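Local coordinates for protein MgGH51 (Meripilus giganteus, PDB 6ZPV) that hydrolyses alpha-L-arabinofuranosidic bonds as a fungal family GH51 glycosidase, probably releasing arabinofuranose from arabinose-substituted plant polysaccharides, at residues G128-G133 against T147-T152; R241-A246 against I309-D314; Y402-W407 against N438-T443. One frame throughout, in Å; residues are numbered along the deposited sequence.

Contact 1: G128-G133 against T147-T152; sequences GALTVG and TQIRGT
Ile149 holds CG1 between its backbone N and carbonyl carbon (chi1 69°), which sets CG2 of Ile149 4.0 Å from Leu130 CB; CD1, carried on by an extended chi2, reaches the same CB at the same distance. On the reverse face of the strand pair, Gln148 bends at chi2 (-72°), and its amide reaches across the peptide that joins Gly128 to Ala129. There OE1 of Gln148 stands 3.5 Å from Gly128 C, while NE2 of Gln148 lies 3.8 Å from the methyl CB of Ala129. Arg150 fixes this amide from its own strand: its NH1 donates to Gln148 OE1 at 2.8 Å, on a lone pair in the amide plane. The same NH1 reaches Ile149 O at 2.9 Å from well above that carbonyl's plane, and Ile149 O also accepts from Gly128 N, so two donors of different origin grip one oxygen. Such a charged donor would be expected to polarise both carbonyls. The backbones pair as an antiparallel ladder. Gly128 with Ile149 and Leu130 with Thr147 are hydrogen-bonded pairs, each closed by two N-H...O bonds; the shortest joins Leu130 N to Thr147 O at 2.8 Å. Ala129 and Gln148 form the non-hydrogen-bonded pair between them, their CA atoms 4.3 Å apart. The pairing belongs to the beta hairpin of strands 127-136 and 141-150, the latter at the margin of a five-stranded antiparallel sheet. Strand 174-181 flanks 127-136 on its other side, with Val178 against Leu130. Leu130, Thr147 and Ile149 all touch Ile159 of strand 157-163, in a second five-stranded sheet, consistent with a beta sandwich in which Leu130 and Ile149 are buried between the sheets.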
loop_
_atom_site.group_PDB
_atom_site.type_symbol
_atom_site.label_atom_id
_atom_site.label_comp_id
_atom_site.label_asym_id
_atom_site.label_seq_id
_atom_site.Cartn_x
_atom_site.Cartn_y
_atom_site.Cartn_z
ATOM N N GLY A 128 -5.466 34.624 25.641
ATOM C CA GLY A 128 -5.741 34.941 24.219
ATOM C C GLY A 128 -6.148 33.724 23.448
ATOM O O GLY A 128 -6.112 32.585 23.990
ATOM N N ALA A 129 -6.559 33.935 22.219
ATOM C CA ALA A 129 -6.991 32.832 21.328
ATOM C C ALA A 129 -5.784 32.139 20.714
ATOM O O ALA A 129 -4.846 32.800 20.256
ATOM C CB ALA A 129 -7.842 33.415 20.201
ATOM N N LEU A 130 -5.889 30.812 20.619
ATOM C CA LEU A 130 -4.998 29.955 19.818
ATOM C C LEU A 130 -5.793 29.677 18.550
ATOM O O LEU A 130 -6.935 29.114 18.641
ATOM C CB LEU A 130 -4.686 28.719 20.640
ATOM C CG LEU A 130 -3.840 27.584 20.071
ATOM C CD1 LEU A 130 -4.304 26.993 18.764
ATOM C CD2 LEU A 130 -2.357 27.736 20.142
ATOM N N THR A 131 -5.283 30.055 17.392
ATOM C CA THR A 131 -5.927 29.857 16.102
ATOM C C THR A 131 -5.194 28.738 15.362
ATOM O O THR A 131 -3.978 28.709 15.299
ATOM C CB THR A 131 -5.919 31.142 15.283
ATOM O OG1 THR A 131 -6.623 32.151 16.039
ATOM C CG2 THR A 131 -6.642 30.998 13.956
ATOM N N VAL A 132 -5.958 27.831 14.762
ATOM C CA VAL A 132 -5.419 26.838 13.829
ATOM C C VAL A 132 -6.111 27.039 12.475
ATOM O O VAL A 132 -7.242 27.583 12.406
ATOM C CB VAL A 132 -5.585 25.399 14.329
ATOM C CG1 VAL A 132 -5.007 25.245 15.705
ATOM C CG2 VAL A 132 -7.016 24.877 14.281
ATOM N N GLY A 133 -5.490 26.596 11.415
ATOM C CA GLY A 133 -6.111 26.766 10.101
ATOM C C GLY A 133 -5.297 26.267 8.974
ATOM O O GLY A 133 -4.301 25.543 9.123
ATOM N N THR A 147 -9.662 28.775 19.810
ATOM C CA THR A 147 -10.144 28.551 21.167
ATOM C C THR A 147 -9.325 29.382 22.155
ATOM O O THR A 147 -8.133 29.633 21.903
ATOM C CB THR A 147 -10.081 27.068 21.485
ATOM O OG1 THR A 147 -10.843 26.844 22.665
ATOM C CG2 THR A 147 -8.687 26.541 21.635
ATOM N N GLN A 148 -9.926 29.817 23.237
ATOM C CA GLN A 148 -9.207 30.648 24.231
ATOM C C GLN A 148 -8.304 29.750 25.081
ATOM O O GLN A 148 -8.756 28.693 25.562
ATOM C CB GLN A 148 -10.254 31.374 25.096
ATOM C CG GLN A 148 -10.867 32.591 24.388
ATOM C CD GLN A 148 -9.901 33.741 24.283
ATOM O OE1 GLN A 148 -9.126 33.972 25.202
ATOM N NE2 GLN A 148 -9.973 34.534 23.195
ATOM N N ILE A 149 -7.048 30.134 25.264
ATOM C CA ILE A 149 -6.124 29.454 26.169
ATOM C C ILE A 149 -5.549 30.446 27.175
ATOM O O ILE A 149 -5.605 31.674 26.987
ATOM C CB ILE A 149 -5.010 28.698 25.425
ATOM C CG1 ILE A 149 -4.006 29.636 24.738
ATOM C CG2 ILE A 149 -5.622 27.723 24.410
ATOM C CD1 ILE A 149 -2.793 28.969 24.138
ATOM N N ARG A 150 -4.957 29.899 28.207
ATOM C CA ARG A 150 -4.412 30.662 29.322
ATOM C C ARG A 150 -3.030 30.136 29.649
ATOM O O ARG A 150 -2.781 28.918 29.689
ATOM C CB ARG A 150 -5.271 30.592 30.585
ATOM C CG ARG A 150 -6.677 31.107 30.410
ATOM C CD ARG A 150 -6.795 32.581 30.257
ATOM N NE ARG A 150 -8.148 33.080 30.033
ATOM C CZ ARG A 150 -8.723 33.321 28.833
ATOM N NH1 ARG A 150 -8.139 32.993 27.667
ATOM N NH2 ARG A 150 -9.935 33.816 28.810
ATOM N N GLY A 151 -2.109 31.057 29.975
ATOM C CA GLY A 151 -0.747 30.739 30.398
ATOM C C GLY A 151 -0.662 29.987 31.713
ATOM O O GLY A 151 0.428 29.463 32.018
ATOM N N THR A 152 -1.757 29.894 32.448
ATOM C CA THR A 152 -1.797 29.065 33.682
ATOM C C THR A 152 -1.995 27.585 33.341
ATOM O O THR A 152 -1.949 26.756 34.266
ATOM C CB THR A 152 -2.871 29.604 34.616
ATOM O OG1 THR A 152 -4.079 29.787 33.882
ATOM C CG2 THR A 152 -2.452 30.938 35.251
#

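Contact 2: R241-A246 against I309-D314; sequences RWQWNA and IQQAID. With NAG (2-acetamido-2-deoxy-beta-D-glucopyranose), chain D; NAG (2-acetamido-2-deoxy-beta-D-glucopyranose), chain B.
Gln243 and Gln311 mark the nearest backbone approach, 8.2 Å between their CA atoms, where the irregular segment 241-246 faces residues 309-314 of helix 306-320 and side chains bridge the gap. Gln311 does most of this: CG is anti to the backbone N (chi1 -177°) and chi2 (166°) keeps the chain extended, which carries the amide in among the loop's polar groups. Its NE2 spends both N-H bonds in the amide plane: one goes to Gln243 OE1 at 2.8 Å, the other to Asn245 OD1 at 2.9 Å, on a lone pair. Its OE1 meets Arg241 tip to tip, accepting a nearly straight bond from NH2 of Arg241 at 2.9 Å, and a water linking Gln311 OE1 to Arg241 NE adds a second tie. An alanine in place of Gln311 would probably leave Arg241 NH2 without this acceptor, deprive Gln243 and Asn245 of their shared donor and open a gap beside Trp244 CD1. Asn245 carries an N-glycan: its ND2 is bonded to C1 of the first N-acetylglucosamine. With OD1 held by Gln311, the linkage amide is restrained in rotation, while Arg241 NH2 also donates to O7 of the second sugar at 3.0 Å. The Trp244 ring is sandwiched, Asn245 CB over the centre of one face and Asp314 C toward the rim of the other. A water joins Trp244 NE1, Asp314 OD2 and O6 of the first sugar. The glycan root is seated on helix 306-320 as well as its own loop. Helix 359-373 packs against Ile309 and Ile313, Pro328 of helix 327-334 touches both Trp244 and Asp314, and the loop follows strand 224-227 of the parallel eight-stranded sheet.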
loop_
_atom_site.group_PDB
_atom_site.type_symbol
_atom_site.label_atom_id
_atom_site.label_comp_id
_atom_site.label_asym_id
_atom_site.label_seq_id
_atom_site.Cartn_x
_atom_site.Cartn_y
_atom_site.Cartn_z
ATOM N N ARG A 241 12.963 -3.333 13.712
ATOM C CA ARG A 241 11.952 -4.135 13.020
ATOM C C ARG A 241 10.538 -3.550 13.239
ATOM O O ARG A 241 10.272 -2.834 14.196
ATOM C CB ARG A 241 12.009 -5.559 13.570
ATOM C CG ARG A 241 11.429 -5.721 14.979
ATOM C CD ARG A 241 11.760 -7.095 15.559
ATOM N NE ARG A 241 11.114 -7.358 16.830
ATOM C CZ ARG A 241 11.483 -6.886 18.016
ATOM N NH1 ARG A 241 12.565 -6.113 18.114
ATOM N NH2 ARG A 241 10.745 -7.138 19.087
ATOM N N TRP A 242 9.630 -3.931 12.342
ATOM C CA TRP A 242 8.207 -3.602 12.577
ATOM C C TRP A 242 7.733 -4.449 13.774
ATOM O O TRP A 242 8.010 -5.648 13.815
ATOM C CB TRP A 242 7.436 -3.877 11.297
ATOM C CG TRP A 242 5.978 -3.512 11.338
ATOM C CD1 TRP A 242 5.428 -2.318 10.995
ATOM C CD2 TRP A 242 4.878 -4.348 11.744
ATOM N NE1 TRP A 242 4.082 -2.336 11.154
ATOM C CE2 TRP A 242 3.700 -3.565 11.588
ATOM C CE3 TRP A 242 4.751 -5.677 12.134
ATOM C CZ2 TRP A 242 2.434 -4.103 11.858
ATOM C CZ3 TRP A 242 3.493 -6.183 12.392
ATOM C CH2 TRP A 242 2.344 -5.415 12.240
ATOM N N GLN A 243 6.949 -3.839 14.656
ATOM C CA GLN A 243 6.344 -4.502 15.827
ATOM C C GLN A 243 4.873 -4.192 15.884
ATOM O O GLN A 243 4.496 -2.992 15.998
ATOM C CB GLN A 243 7.027 -4.081 17.154
ATOM C CG GLN A 243 8.488 -4.441 17.236
ATOM C CD GLN A 243 9.051 -4.267 18.648
ATOM O OE1 GLN A 243 8.459 -4.804 19.596
ATOM N NE2 GLN A 243 10.170 -3.593 18.793
ATOM N N TRP A 244 4.026 -5.198 15.924
ATOM C CA TRP A 244 2.578 -4.956 15.823
ATOM C C TRP A 244 2.043 -4.088 16.960
ATOM O O TRP A 244 1.180 -3.210 16.727
ATOM C CB TRP A 244 1.811 -6.327 15.851
ATOM C CG TRP A 244 1.667 -6.977 17.181
ATOM C CD1 TRP A 244 2.581 -7.767 17.822
ATOM C CD2 TRP A 244 0.563 -6.807 18.093
ATOM N NE1 TRP A 244 2.139 -8.068 19.096
ATOM C CE2 TRP A 244 0.920 -7.486 19.281
ATOM C CE3 TRP A 244 -0.633 -6.068 18.063
ATOM C CZ2 TRP A 244 0.082 -7.461 20.409
ATOM C CZ3 TRP A 244 -1.416 -6.042 19.183
ATOM C CH2 TRP A 244 -1.075 -6.730 20.361
ATOM N N ASN A 245 2.514 -4.328 18.166
ATOM C CA ASN A 245 1.911 -3.732 19.354
ATOM C C ASN A 245 2.225 -2.242 19.457
ATOM O O ASN A 245 1.465 -1.500 20.059
ATOM C CB ASN A 245 2.337 -4.492 20.635
ATOM C CG ASN A 245 3.839 -4.743 20.674
ATOM O OD1 ASN A 245 4.407 -5.402 19.774
ATOM N ND2 ASN A 245 4.489 -4.202 21.725
ATOM N N ALA A 246 3.311 -1.799 18.827
ATOM C CA ALA A 246 3.682 -0.397 18.741
ATOM C C ALA A 246 2.805 0.362 17.754
ATOM O O ALA A 246 2.897 1.576 17.663
ATOM C CB ALA A 246 5.143 -0.272 18.408
ATOM N N ILE A 309 8.990 -15.298 18.614
ATOM C CA ILE A 309 7.939 -16.246 18.240
ATOM C C ILE A 309 6.655 -15.885 19.028
ATOM O O ILE A 309 5.557 -15.818 18.458
ATOM C CB ILE A 309 8.402 -17.693 18.499
ATOM C CG1 ILE A 309 9.520 -18.040 17.549
ATOM C CG2 ILE A 309 7.210 -18.669 18.406
ATOM C CD1 ILE A 309 10.218 -19.359 17.811
ATOM N N GLN A 310 6.804 -15.616 20.345
ATOM C CA GLN A 310 5.610 -15.223 21.108
ATOM C C GLN A 310 5.027 -13.913 20.574
ATOM O O GLN A 310 3.795 -13.773 20.530
ATOM C CB GLN A 310 5.967 -15.093 22.596
ATOM C CG GLN A 310 4.727 -14.752 23.435
ATOM C CD GLN A 310 3.643 -15.810 23.373
ATOM O OE1 GLN A 310 2.427 -15.505 23.066
ATOM N NE2 GLN A 310 4.008 -17.022 23.655
ATOM N N GLN A 311 5.868 -12.959 20.159
ATOM C CA GLN A 311 5.337 -11.673 19.632
ATOM C C GLN A 311 4.526 -11.942 18.368
ATOM O O GLN A 311 3.490 -11.278 18.174
ATOM C CB GLN A 311 6.485 -10.711 19.403
ATOM C CG GLN A 311 6.009 -9.337 18.925
ATOM C CD GLN A 311 7.061 -8.289 19.010
ATOM O OE1 GLN A 311 8.271 -8.614 18.826
ATOM N NE2 GLN A 311 6.715 -7.027 19.242
ATOM N N ALA A 312 4.963 -12.892 17.528
ATOM C CA ALA A 312 4.184 -13.231 16.335
ATOM C C ALA A 312 2.868 -13.920 16.689
ATOM O O ALA A 312 1.851 -13.663 16.041
ATOM C CB ALA A 312 5.003 -14.120 15.414
ATOM N N ILE A 313 2.867 -14.798 17.710
ATOM C CA ILE A 313 1.599 -15.350 18.218
ATOM C C ILE A 313 0.664 -14.242 18.698
ATOM O O ILE A 313 -0.540 -14.249 18.381
ATOM C CB ILE A 313 1.893 -16.398 19.302
ATOM C CG1 ILE A 313 2.550 -17.635 18.704
ATOM C CG2 ILE A 313 0.626 -16.768 20.050
ATOM C CD1 ILE A 313 3.118 -18.594 19.705
ATOM N N ASP A 314 1.213 -13.286 19.452
ATOM C CA ASP A 314 0.421 -12.151 19.939
ATOM C C ASP A 314 -0.195 -11.385 18.772
ATOM O O ASP A 314 -1.383 -11.033 18.816
ATOM C CB ASP A 314 1.305 -11.217 20.767
ATOM C CG ASP A 314 1.859 -11.753 22.065
ATOM O OD1 ASP A 314 1.354 -12.778 22.565
ATOM O OD2 ASP A 314 2.850 -11.130 22.538
HETATM C C1 NAG D . 5.895 -4.493 21.863
HETATM C C2 NAG D . 6.550 -3.476 22.779
HETATM C C3 NAG D . 7.981 -3.934 23.090
HETATM C C4 NAG D . 7.983 -5.357 23.656
HETATM C C5 NAG D . 7.256 -6.293 22.670
HETATM C C6 NAG D . 7.130 -7.746 23.221
HETATM C C7 NAG D . 5.887 -1.127 22.810
HETATM C C8 NAG D . 5.977 0.204 22.153
HETATM N N2 NAG D . 6.560 -2.129 22.227
HETATM O O3 NAG D . 8.613 -3.028 24.042
HETATM O O4 NAG D . 9.354 -5.781 23.755
HETATM O O5 NAG D . 5.932 -5.807 22.511
HETATM O O6 NAG D . 6.507 -8.648 22.249
HETATM O O7 NAG D . 5.323 -1.270 23.839
HETATM C C1 NAG B . 9.691 -6.377 25.028
HETATM C C2 NAG B . 10.993 -7.120 24.864
HETATM C C3 NAG B . 11.424 -7.669 26.264
HETATM C C4 NAG B . 11.329 -6.588 27.314
HETATM C C5 NAG B . 10.052 -5.790 27.315
HETATM C C6 NAG B . 10.014 -4.576 28.274
HETATM C C7 NAG B . 11.030 -8.258 22.656
HETATM C C8 NAG B . 10.683 -9.464 21.873
HETATM N N2 NAG B . 10.791 -8.252 23.982
HETATM O O3 NAG B . 12.672 -8.265 26.144
HETATM O O4 NAG B . 11.460 -7.208 28.629
HETATM O O5 NAG B . 9.840 -5.328 25.967
HETATM O O6 NAG B . 11.054 -3.651 27.739
HETATM O O7 NAG B . 11.399 -7.295 21.992
HETATM O O HOH W 1 9.143 -9.534 16.445
HETATM O O HOH W 2 3.680 -8.710 21.544
#

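Contact 3: Y402-W407 against N438-T443; sequences YQTPTW and NDLFGT
Phe441 brings the far end of its ring to the side chain of Tyr402, CE1 of Phe441 lying 3.9 Å from Tyr402 CB, while one face of the same ring rests on Leu440 CB, offset toward the rim. A second flat group backs the other segment: CG of Gln403 sits 3.4 Å above the plane of the Trp407 ring, again nearer its rim. Leu440 carries most of the contact. Its CG is anti to the carbonyl carbon (chi1 -76°), and chi2 (164°) then sends the two methyls to different partners. CD1 of Leu440 packs 3.6 Å from Tyr402 O and also touches the Gln403 amide, whereas CD2 of Leu440 meets Thr404 CG2 at 3.7 Å, the two side chains crossing at about a right angle. The surface offered to Leu440 is held in shape by local bonds. Gln403 bends at chi2, and its OE1 accepts from Thr404 N at 2.9 Å, which restrains the amide that Leu440 touches. Thr404 OG1 accepts from Trp407 N at 2.9 Å, an N-cap bond that starts helix 405-410. In the other segment, Asp439 to Gly442 form a type I beta turn with Leu440 and Phe441 at its corners. The Tyr402 hydroxyl is bonded to Glu429 of the neighbouring strand 424-432, and its ring meets Trp491 edge to face. Packing of this kind joins two successive beta-alpha loops at the C-terminal ends of parallel strands, in keeping with the (beta/alpha)8 barrel of GH51 enzymes, whose active site lies at that end.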
loop_
_atom_site.group_PDB
_atom_site.type_symbol
_atom_site.label_atom_id
_atom_site.label_comp_id
_atom_site.label_asym_id
_atom_site.label_seq_id
_atom_site.Cartn_x
_atom_site.Cartn_y
_atom_site.Cartn_z
ATOM N N TYR A 402 11.523 -9.079 -10.530
ATOM C CA TYR A 402 11.626 -7.785 -11.221
ATOM C C TYR A 402 12.470 -7.987 -12.450
ATOM O O TYR A 402 13.594 -8.500 -12.370
ATOM C CB TYR A 402 12.214 -6.740 -10.286
ATOM C CG TYR A 402 11.348 -6.484 -9.075
ATOM C CD1 TYR A 402 10.192 -5.746 -9.166
ATOM C CD2 TYR A 402 11.685 -7.021 -7.859
ATOM C CE1 TYR A 402 9.383 -5.551 -8.061
ATOM C CE2 TYR A 402 10.867 -6.836 -6.765
ATOM C CZ TYR A 402 9.706 -6.106 -6.848
ATOM O OH TYR A 402 8.891 -5.839 -5.767
ATOM N N GLN A 403 11.936 -7.621 -13.625
ATOM C CA GLN A 403 12.577 -8.019 -14.901
ATOM C C GLN A 403 12.194 -7.046 -16.002
ATOM O O GLN A 403 11.501 -6.027 -15.769
ATOM C CB GLN A 403 12.278 -9.490 -15.197
ATOM C CG GLN A 403 13.433 -10.442 -14.993
ATOM C CD GLN A 403 14.630 -10.212 -15.894
ATOM O OE1 GLN A 403 14.534 -9.446 -16.860
ATOM N NE2 GLN A 403 15.769 -10.836 -15.586
ATOM N N THR A 404 12.607 -7.324 -17.234
ATOM C CA THR A 404 12.251 -6.498 -18.376
ATOM C C THR A 404 10.864 -6.881 -18.884
ATOM O O THR A 404 10.389 -8.009 -18.686
ATOM C CB THR A 404 13.244 -6.716 -19.508
ATOM O OG1 THR A 404 13.098 -8.024 -20.030
ATOM C CG2 THR A 404 14.693 -6.416 -19.171
ATOM N N PRO A 405 10.210 -5.961 -19.633
ATOM C CA PRO A 405 8.942 -6.358 -20.267
ATOM C C PRO A 405 9.037 -7.636 -21.094
ATOM O O PRO A 405 8.135 -8.481 -21.091
ATOM C CB PRO A 405 8.577 -5.101 -21.108
ATOM C CG PRO A 405 9.239 -3.977 -20.365
ATOM C CD PRO A 405 10.563 -4.538 -19.859
ATOM N N THR A 406 10.150 -7.755 -21.850
ATOM C CA THR A 406 10.361 -8.913 -22.721
ATOM C C THR A 406 10.467 -10.198 -21.893
ATOM O O THR A 406 9.903 -11.219 -22.277
ATOM C CB THR A 406 11.574 -8.662 -23.600
ATOM O OG1 THR A 406 11.246 -7.557 -24.453
ATOM C CG2 THR A 406 11.964 -9.866 -24.420
ATOM N N TRP A 407 11.221 -10.125 -20.790
ATOM C CA TRP A 407 11.298 -11.325 -19.941
ATOM C C TRP A 407 9.901 -11.811 -19.553
ATOM O O TRP A 407 9.634 -13.017 -19.524
ATOM C CB TRP A 407 12.119 -11.017 -18.666
ATOM C CG TRP A 407 12.315 -12.188 -17.753
ATOM C CD1 TRP A 407 13.427 -12.981 -17.737
ATOM C CD2 TRP A 407 11.411 -12.698 -16.770
ATOM N NE1 TRP A 407 13.284 -13.975 -16.821
ATOM C CE2 TRP A 407 12.049 -13.858 -16.236
ATOM C CE3 TRP A 407 10.150 -12.328 -16.280
ATOM C CZ2 TRP A 407 11.427 -14.651 -15.245
ATOM C CZ3 TRP A 407 9.550 -13.132 -15.338
ATOM C CH2 TRP A 407 10.152 -14.291 -14.834
ATOM N N ASN A 438 20.832 -5.980 -18.011
ATOM C CA ASN A 438 22.076 -6.067 -17.234
ATOM C C ASN A 438 22.189 -5.014 -16.139
ATOM O O ASN A 438 23.168 -5.062 -15.372
ATOM C CB ASN A 438 23.303 -6.098 -18.131
ATOM C CG ASN A 438 23.410 -7.379 -18.894
ATOM O OD1 ASN A 438 23.337 -8.471 -18.347
ATOM N ND2 ASN A 438 23.693 -7.244 -20.161
ATOM N N ASP A 439 21.217 -4.109 -16.011
ATOM C CA ASP A 439 21.232 -3.045 -14.955
ATOM C C ASP A 439 19.793 -2.709 -14.583
ATOM O O ASP A 439 19.385 -1.548 -14.684
ATOM C CB ASP A 439 22.008 -1.821 -15.445
ATOM C CG ASP A 439 22.290 -0.768 -14.383
ATOM O OD1 ASP A 439 22.270 -1.134 -13.170
ATOM O OD2 ASP A 439 22.574 0.381 -14.759
ATOM N N LEU A 440 19.042 -3.703 -14.227
ATOM C CA LEU A 440 17.585 -3.554 -14.012
ATOM C C LEU A 440 17.244 -2.534 -12.946
ATOM O O LEU A 440 16.213 -1.845 -13.074
ATOM C CB LEU A 440 16.995 -4.896 -13.574
ATOM C CG LEU A 440 16.808 -5.963 -14.660
ATOM C CD1 LEU A 440 16.606 -7.324 -14.016
ATOM C CD2 LEU A 440 15.708 -5.669 -15.642
ATOM N N PHE A 441 18.136 -2.414 -11.946
ATOM C CA PHE A 441 17.917 -1.517 -10.803
ATOM C C PHE A 441 18.604 -0.190 -10.976
ATOM O O PHE A 441 18.824 0.497 -9.977
ATOM C CB PHE A 441 18.187 -2.266 -9.499
ATOM C CG PHE A 441 17.536 -3.635 -9.432
ATOM C CD1 PHE A 441 16.203 -3.762 -9.164
ATOM C CD2 PHE A 441 18.217 -4.815 -9.762
ATOM C CE1 PHE A 441 15.562 -4.997 -9.186
ATOM C CE2 PHE A 441 17.578 -6.024 -9.793
ATOM C CZ PHE A 441 16.241 -6.121 -9.533
ATOM N N GLY A 442 18.972 0.166 -12.193
ATOM C CA GLY A 442 19.618 1.447 -12.497
ATOM C C GLY A 442 18.703 2.619 -12.652
ATOM O O GLY A 442 17.545 2.586 -12.175
ATOM N N THR A 443 19.248 3.641 -13.303
ATOM C CA THR A 443 18.573 4.938 -13.467
ATOM C C THR A 443 17.658 4.950 -14.692
ATOM O O THR A 443 17.847 4.103 -15.639
ATOM C CB THR A 443 19.603 6.053 -13.587
ATOM O OG1 THR A 443 20.286 5.780 -14.809
ATOM C CG2 THR A 443 20.548 6.092 -12.409
#

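In the fold
The three contacts are separate, follow one another along the chain and sample different parts of the enzyme. Contact 1, in the beta sandwich, and contact 3, among the barrel loops, lie on opposite sides of the chain's centre, with centres about 56 Å apart. Contact 2 comes within about 17 Å of contact 3 by nearest atoms and about 25 Å of contact 1; both 2 and 3 belong to the parallel-stranded barrel part. Contact 3 lies where strands 396-403 and 424-432 end, the end of the barrel at which GH51 active sites are found; the sugar at contact 2 is a covalently attached N-glycan, not substrate.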